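Local atomic coordinates of glutamate receptor 1 (Adineta vaga, PDB entry 4IO6), a protein that probably acts as a ligand-gated ion channel opened by amino acids such as glutamate, this piece being its extracellular ligand-binding domain, here holding methionine. Residues 105-110 and 201-206; 133-138 and 176-181. All coordinates share one frame; numbering follows the deposited sequence. Where two conformers were deposited one is given.

Both interactions sit in the same lobe of the two-lobed, periplasmic-binding-protein-like ligand-binding domain, their centres about 11 Å apart. Interaction 1 pairs strand 103-112 with strand 200-211; interaction 2 joins strand 134-136 to strand 176-180 and is nested, along the chain, inside the loop that interaction 1 closes. Strands 103-112 and 176-180 are antiparallel neighbours in one sheet, so Arg-108 is hydrogen-bonded through the backbone to Met-179, and Ser-106 to Ile-181, while the rings of Phe-202 and Phe-178 meet edge-to-face. The two contacts thereby build adjoining parts of the ligand pocket: Met-107 touches the bound methionine from one, Arg-136 and Asp-180 from the other.

Interaction 1. Residues 105-110 and 201-206; sequences NSMRIL and DFDKST
Met-107 lays its CB over one face of the Phe-202 ring, 3.8 Å from CB to the ring centroid, a CH-pi contact displaced toward the rim. Both residues belong to an antiparallel pair of strands, 103-112 and 200-211, in which a beta bulge shifts the register by one residue between the hydrogen-bonded pairs Asn-105/Ser-205 and Met-107/Phe-202; the chain turns a corner at Asp-203. Met-107 N gives Phe-202 O a nearly straight bond of 2.8 Å, and Phe-202 N returns one to Met-107 O. With CG of Phe-202 wedged between its own backbone N and carbonyl carbon (chi1 58°), the ring folds back over the Met-107 backbone, its edge meeting the backbone N of Ile-109 in the ring plane. Phe-178 meets this ring edge-to-face, and Tyr-144 also packs on it. The sulfur of Met-107 stands obliquely to the ring in a Met-aromatic contact, and the bend at chi3 carries the methyl alongside Asp-203, CE lying 3.1 Å from OD2. The Met-107 side chain also touches the bound methionine. In the conformer given, Asp-201 OD1 lies 3.6 Å from Arg-108 NE, a loose pairing of charges only, since no N-H points at it; the carboxylate is turned 49° from the guanidinium plane. On the far side of the bulge, Asn-105 and Ser-205 exchange two backbone bonds of 2.9 Å, Asn-105 N to Ser-205 O and Ser-205 N to Asn-105 O. Asn-105 ND2 is shared: it bonds OD1 of Asp-180, a ligand-binding residue, and reaches the Ser-205 hydroxyl, ND2 to OG 3.2 Å, with OG tilted 23° from the amide plane.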
loop_
_atom_site.group_PDB
_atom_site.type_symbol
_atom_site.label_atom_id
_atom_site.label_comp_id
_atom_site.label_asym_id
_atom_site.label_seq_id
_atom_site.Cartn_x
_atom_site.Cartn_y
_atom_site.Cartn_z
ATOM N N ASN A 105 -1.718 -5.475 -3.034
ATOM C CA ASN A 105 -2.052 -6.408 -4.103
ATOM C C ASN A 105 -0.760 -6.921 -4.698
ATOM O O ASN A 105 0.303 -6.343 -4.501
ATOM C CB ASN A 105 -2.860 -5.708 -5.200
ATOM C CG ASN A 105 -3.331 -6.656 -6.268
ATOM O OD1 ASN A 105 -3.884 -7.712 -5.969
ATOM N ND2 ASN A 105 -3.053 -6.316 -7.527
ATOM N N SER A 106 -0.877 -8.046 -5.384
ATOM C CA SER A 106 0.194 -8.604 -6.228
ATOM C C SER A 106 -0.537 -9.553 -7.179
ATOM O O SER A 106 -1.734 -9.813 -7.009
ATOM C CB SER A 106 1.251 -9.320 -5.383
ATOM O OG SER A 106 0.672 -10.335 -4.576
ATOM N N MET A 107 0.165 -10.082 -8.181
ATOM C CA MET A 107 -0.432 -11.029 -9.122
ATOM C C MET A 107 0.112 -12.433 -8.955
ATOM O O MET A 107 1.222 -12.630 -8.439
ATOM C CB MET A 107 -0.215 -10.546 -10.558
ATOM C CG MET A 107 -1.053 -9.340 -10.884
ATOM S SD MET A 107 -1.012 -8.939 -12.667
ATOM C CE MET A 107 0.430 -7.921 -12.784
ATOM N N ARG A 108 -0.679 -13.409 -9.394
ATOM C CA ARG A 108 -0.284 -14.811 -9.426
ATOM C C ARG A 108 -0.527 -15.384 -10.818
ATOM O O ARG A 108 -1.403 -14.903 -11.550
ATOM C CB ARG A 108 -1.116 -15.661 -8.449
ATOM C CG ARG A 108 -1.049 -15.281 -6.960
ATOM C CD ARG A 108 0.271 -15.567 -6.286
ATOM N NE ARG A 108 0.892 -16.880 -6.524
ATOM C CZ ARG A 108 0.669 -18.002 -5.843
ATOM N NH1 ARG A 108 -0.234 -18.047 -4.868
ATOM N NH2 ARG A 108 1.346 -19.105 -6.161
ATOM N N ILE A 109 0.210 -16.444 -11.141
ATOM C CA ILE A 109 -0.027 -17.243 -12.331
ATOM C C ILE A 109 -1.129 -18.273 -12.053
ATOM O O ILE A 109 -1.056 -19.008 -11.060
ATOM C CB ILE A 109 1.254 -17.955 -12.758
ATOM C CG1 ILE A 109 2.348 -16.921 -13.025
ATOM C CG2 ILE A 109 1.006 -18.811 -13.991
ATOM C CD1 ILE A 109 3.740 -17.516 -13.112
ATOM N N LEU A 110 -2.148 -18.269 -12.917
ATOM C CA LEU A 110 -3.283 -19.205 -12.888
ATOM C C LEU A 110 -3.129 -20.278 -13.955
ATOM O O LEU A 110 -2.774 -19.956 -15.075
ATOM C CB LEU A 110 -4.550 -18.425 -13.219
ATOM C CG LEU A 110 -5.851 -19.228 -13.169
ATOM C CD1 LEU A 110 -6.197 -19.689 -11.736
ATOM C CD2 LEU A 110 -7.009 -18.386 -13.731
ATOM N N ASP A 201 4.629 -14.530 -6.051
ATOM C CA ASP A 201 3.833 -13.349 -6.344
ATOM C C ASP A 201 4.678 -12.448 -7.246
ATOM O O ASP A 201 5.915 -12.533 -7.267
ATOM C CB ASP A 201 3.443 -12.596 -5.061
ATOM C CG ASP A 201 2.942 -13.525 -3.945
ATOM O OD1 ASP A 201 2.548 -14.673 -4.240
ATOM O OD2 ASP A 201 2.935 -13.102 -2.767
ATOM N N PHE A 202 4.024 -11.588 -8.005
ATOM C CA PHE A 202 4.755 -10.587 -8.786
ATOM C C PHE A 202 3.940 -9.288 -8.922
ATOM O O PHE A 202 2.761 -9.252 -8.649
ATOM C CB PHE A 202 5.174 -11.131 -10.157
ATOM C CG PHE A 202 4.041 -11.624 -11.009
ATOM C CD1 PHE A 202 3.473 -12.869 -10.782
ATOM C CD2 PHE A 202 3.555 -10.850 -12.058
ATOM C CE1 PHE A 202 2.422 -13.308 -11.573
ATOM C CE2 PHE A 202 2.530 -11.280 -12.851
ATOM C CZ PHE A 202 1.936 -12.506 -12.597
ATOM N N ASP A 203 4.612 -8.216 -9.319
ATOM C CA ASP A 203 3.960 -6.920 -9.533
ATOM C C ASP A 203 3.225 -6.410 -8.295
ATOM O O ASP A 203 2.022 -6.081 -8.335
ATOM C CB ASP A 203 3.023 -6.983 -10.744
ATOM C CG ASP A 203 2.733 -5.621 -11.323
ATOM O OD1 ASP A 203 3.703 -4.864 -11.510
ATOM O OD2 ASP A 203 1.540 -5.307 -11.571
ATOM N N LYS A 204 3.950 -6.328 -7.184
ATOM C CA LYS A 204 3.367 -5.786 -5.962
ATOM C C LYS A 204 2.826 -4.394 -6.271
ATOM O O LYS A 204 3.490 -3.567 -6.954
ATOM C CB LYS A 204 4.421 -5.719 -4.852
ATOM C CG LYS A 204 5.162 -7.017 -4.596
ATOM C CD LYS A 204 4.634 -7.771 -3.390
ATOM C CE LYS A 204 5.733 -8.640 -2.769
ATOM N NZ LYS A 204 6.422 -9.515 -3.763
ATOM N N SER A 205 1.602 -4.144 -5.814
ATOM C CA SER A 205 0.892 -2.955 -6.170
ATOM C C SER A 205 -0.142 -2.658 -5.093
ATOM O O SER A 205 -0.119 -3.236 -3.988
ATOM C CB SER A 205 0.221 -3.147 -7.544
ATOM O OG SER A 205 -0.567 -4.331 -7.542
ATOM N N THR A 206 -1.040 -1.730 -5.391
ATOM C CA THR A 206 -2.125 -1.406 -4.498
ATOM C C THR A 206 -3.401 -1.204 -5.281
ATOM O O THR A 206 -3.367 -0.943 -6.497
ATOM C CB THR A 206 -1.855 -0.090 -3.718
ATOM O OG1 THR A 206 -1.579 0.944 -4.659
ATOM C CG2 THR A 206 -0.673 -0.219 -2.812
#

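Interaction 2. Residues 133-138 and 176-181; sequences IGIRIG and VSFMDI. With MET (methionine), chain C.
Arg-136 turns the edge of its guanidinium to Phe-178 O: NH2 donates in the carbonyl plane, onto a lone pair, over 2.8 Å, and the oxygen lies within 2° of the guanidinium plane. The bend at chi3 (-79°) swings the group across to strand 176-180, where NH2 also comes 3.7 Å from CE of the bound methionine. A water ties the NE end back to the main chain, accepting from both Arg-136 NE and Arg-136 N and donating to OG of Ser-177. In this lobe of the glutamate-receptor-type ligand-binding domain, strand 134-136 runs roughly parallel to strand 176-180, with a single backbone bridge at Ile-133 and Val-176, and Gly-134 N bonded to Val-176 O. Ser-177 holds OG opposite its backbone N (chi1 -165°), which lets the hydroxyl donate to Gly-134 O, 2.6 Å away. Farther along, Asp-180 OD2 accepts from the ligand amino group, 2.7 Å from MET N. A leucine in place of Arg-136 would probably cost Phe-178 O its guanidinium donor and the water its NE partner. Beside this, CD1 of Ile-135 sits 3.8 Å from CD2 of Phe-178, obliquely to the ring.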
loop_
_atom_site.group_PDB
_atom_site.type_symbol
_atom_site.label_atom_id
_atom_site.label_comp_id
_atom_site.label_asym_id
_atom_site.label_seq_id
_atom_site.Cartn_x
_atom_site.Cartn_y
_atom_site.Cartn_z
ATOM N N ILE A 133 -0.750 -18.141 -23.887
ATOM C CA ILE A 133 -0.770 -17.312 -22.687
ATOM C C ILE A 133 -1.932 -16.348 -22.830
ATOM O O ILE A 133 -1.935 -15.441 -23.694
ATOM C CB ILE A 133 0.522 -16.500 -22.506
ATOM C CG1 ILE A 133 1.726 -17.438 -22.494
ATOM C CG2 ILE A 133 0.410 -15.568 -21.300
ATOM C CD1 ILE A 133 3.063 -16.688 -22.462
ATOM N N GLY A 134 -2.941 -16.536 -22.000
ATOM C CA GLY A 134 -4.112 -15.677 -22.043
ATOM C C GLY A 134 -3.956 -14.423 -21.196
ATOM O O GLY A 134 -3.541 -14.470 -20.038
ATOM N N ILE A 135 -4.254 -13.285 -21.811
ATOM C CA ILE A 135 -4.111 -11.973 -21.164
ATOM C C ILE A 135 -5.386 -11.194 -21.361
ATOM O O ILE A 135 -5.834 -10.985 -22.481
ATOM C CB ILE A 135 -2.922 -11.186 -21.773
ATOM C CG1 ILE A 135 -1.587 -11.874 -21.435
ATOM C CG2 ILE A 135 -2.926 -9.730 -21.346
ATOM C CD1 ILE A 135 -1.271 -11.926 -19.959
ATOM N N ARG A 136 -5.993 -10.759 -20.258
ATOM C CA ARG A 136 -7.169 -9.904 -20.337
ATOM C C ARG A 136 -6.748 -8.489 -20.796
ATOM O O ARG A 136 -5.941 -7.834 -20.151
ATOM C CB ARG A 136 -7.891 -9.831 -18.993
ATOM C CG ARG A 136 -8.714 -11.060 -18.705
ATOM C CD ARG A 136 -9.246 -10.983 -17.268
ATOM N NE ARG A 136 -8.196 -11.357 -16.331
ATOM C CZ ARG A 136 -8.126 -10.975 -15.052
ATOM N NH1 ARG A 136 -9.007 -10.132 -14.528
ATOM N NH2 ARG A 136 -7.130 -11.417 -14.305
ATOM N N ILE A 137 -7.274 -8.041 -21.920
ATOM C CA ILE A 137 -6.888 -6.721 -22.425
ATOM C C ILE A 137 -7.411 -5.646 -21.483
ATOM O O ILE A 137 -8.431 -5.837 -20.806
ATOM C CB ILE A 137 -7.337 -6.503 -23.880
ATOM C CG1 ILE A 137 -8.854 -6.445 -23.997
ATOM C CG2 ILE A 137 -6.723 -7.587 -24.755
ATOM C CD1 ILE A 137 -9.326 -6.194 -25.413
ATOM N N GLY A 138 -6.675 -4.537 -21.384
ATOM C CA GLY A 138 -7.106 -3.418 -20.564
ATOM C C GLY A 138 -7.014 -3.730 -19.095
ATOM O O GLY A 138 -7.857 -3.305 -18.309
ATOM N N VAL A 176 -1.986 -20.801 -19.393
ATOM C CA VAL A 176 -1.812 -19.952 -18.209
ATOM C C VAL A 176 -2.443 -18.605 -18.411
ATOM O O VAL A 176 -2.634 -18.187 -19.537
ATOM C CB VAL A 176 -0.339 -19.627 -17.906
ATOM C CG1 VAL A 176 0.395 -20.817 -17.504
ATOM C CG2 VAL A 176 0.359 -18.996 -19.146
ATOM N N SER A 177 -2.767 -17.936 -17.297
ATOM C CA SER A 177 -3.090 -16.505 -17.293
ATOM C C SER A 177 -2.617 -15.890 -15.972
ATOM O O SER A 177 -1.914 -16.532 -15.184
ATOM C CB SER A 177 -4.590 -16.267 -17.517
ATOM O OG SER A 177 -4.863 -14.931 -17.862
ATOM N N PHE A 178 -2.953 -14.625 -15.763
ATOM C CA PHE A 178 -2.571 -13.895 -14.543
ATOM C C PHE A 178 -3.828 -13.426 -13.832
ATOM O O PHE A 178 -4.807 -13.029 -14.486
ATOM C CB PHE A 178 -1.768 -12.632 -14.860
ATOM C CG PHE A 178 -0.486 -12.850 -15.626
ATOM C CD1 PHE A 178 0.226 -14.025 -15.538
ATOM C CD2 PHE A 178 0.021 -11.811 -16.414
ATOM C CE1 PHE A 178 1.418 -14.180 -16.251
ATOM C CE2 PHE A 178 1.210 -11.946 -17.107
ATOM C CZ PHE A 178 1.909 -13.113 -17.029
ATOM N N MET A 179 -3.787 -13.447 -12.500
ATOM C CA MET A 179 -4.836 -12.879 -11.679
ATOM C C MET A 179 -4.227 -12.119 -10.510
ATOM O O MET A 179 -3.139 -12.434 -10.053
ATOM C CB MET A 179 -5.746 -13.958 -11.077
ATOM C CG MET A 179 -6.702 -14.602 -12.070
ATOM S SD MET A 179 -7.929 -15.681 -11.288
ATOM C CE MET A 179 -9.031 -14.492 -10.516
ATOM N N ASP A 180 -4.983 -11.151 -9.970
ATOM C CA ASP A 180 -4.662 -10.561 -8.666
ATOM C C ASP A 180 -4.787 -11.632 -7.572
ATOM O O ASP A 180 -5.615 -12.536 -7.670
ATOM C CB ASP A 180 -5.617 -9.412 -8.338
ATOM C CG ASP A 180 -5.478 -8.213 -9.262
ATOM O OD1 ASP A 180 -4.347 -7.894 -9.724
ATOM O OD2 ASP A 180 -6.524 -7.581 -9.547
ATOM N N ILE A 181 -3.972 -11.528 -6.537
ATOM C CA ILE A 181 -3.881 -12.583 -5.529
ATOM C C ILE A 181 -5.184 -12.837 -4.779
ATOM O O ILE A 181 -5.542 -13.989 -4.551
ATOM C CB ILE A 181 -2.698 -12.281 -4.576
ATOM C CG1 ILE A 181 -2.449 -13.448 -3.642
ATOM C CG2 ILE A 181 -2.871 -10.956 -3.844
ATOM C CD1 ILE A 181 -1.072 -13.428 -3.025
HETATM N N MET C . -6.615 -5.153 -10.810
HETATM C CA MET C . -6.314 -5.272 -12.252
HETATM C C MET C . -6.468 -3.940 -12.936
HETATM O O MET C . -6.885 -2.925 -12.306
HETATM C CB MET C . -7.188 -6.317 -12.956
HETATM C CG MET C . -6.653 -7.713 -12.789
HETATM S SD MET C . -5.089 -7.846 -13.762
HETATM C CE MET C . -4.357 -9.307 -13.011
HETATM O OXT MET C . -6.204 -3.807 -14.137
HETATM O O HOH W 1 -5.472 -12.102 -17.622
#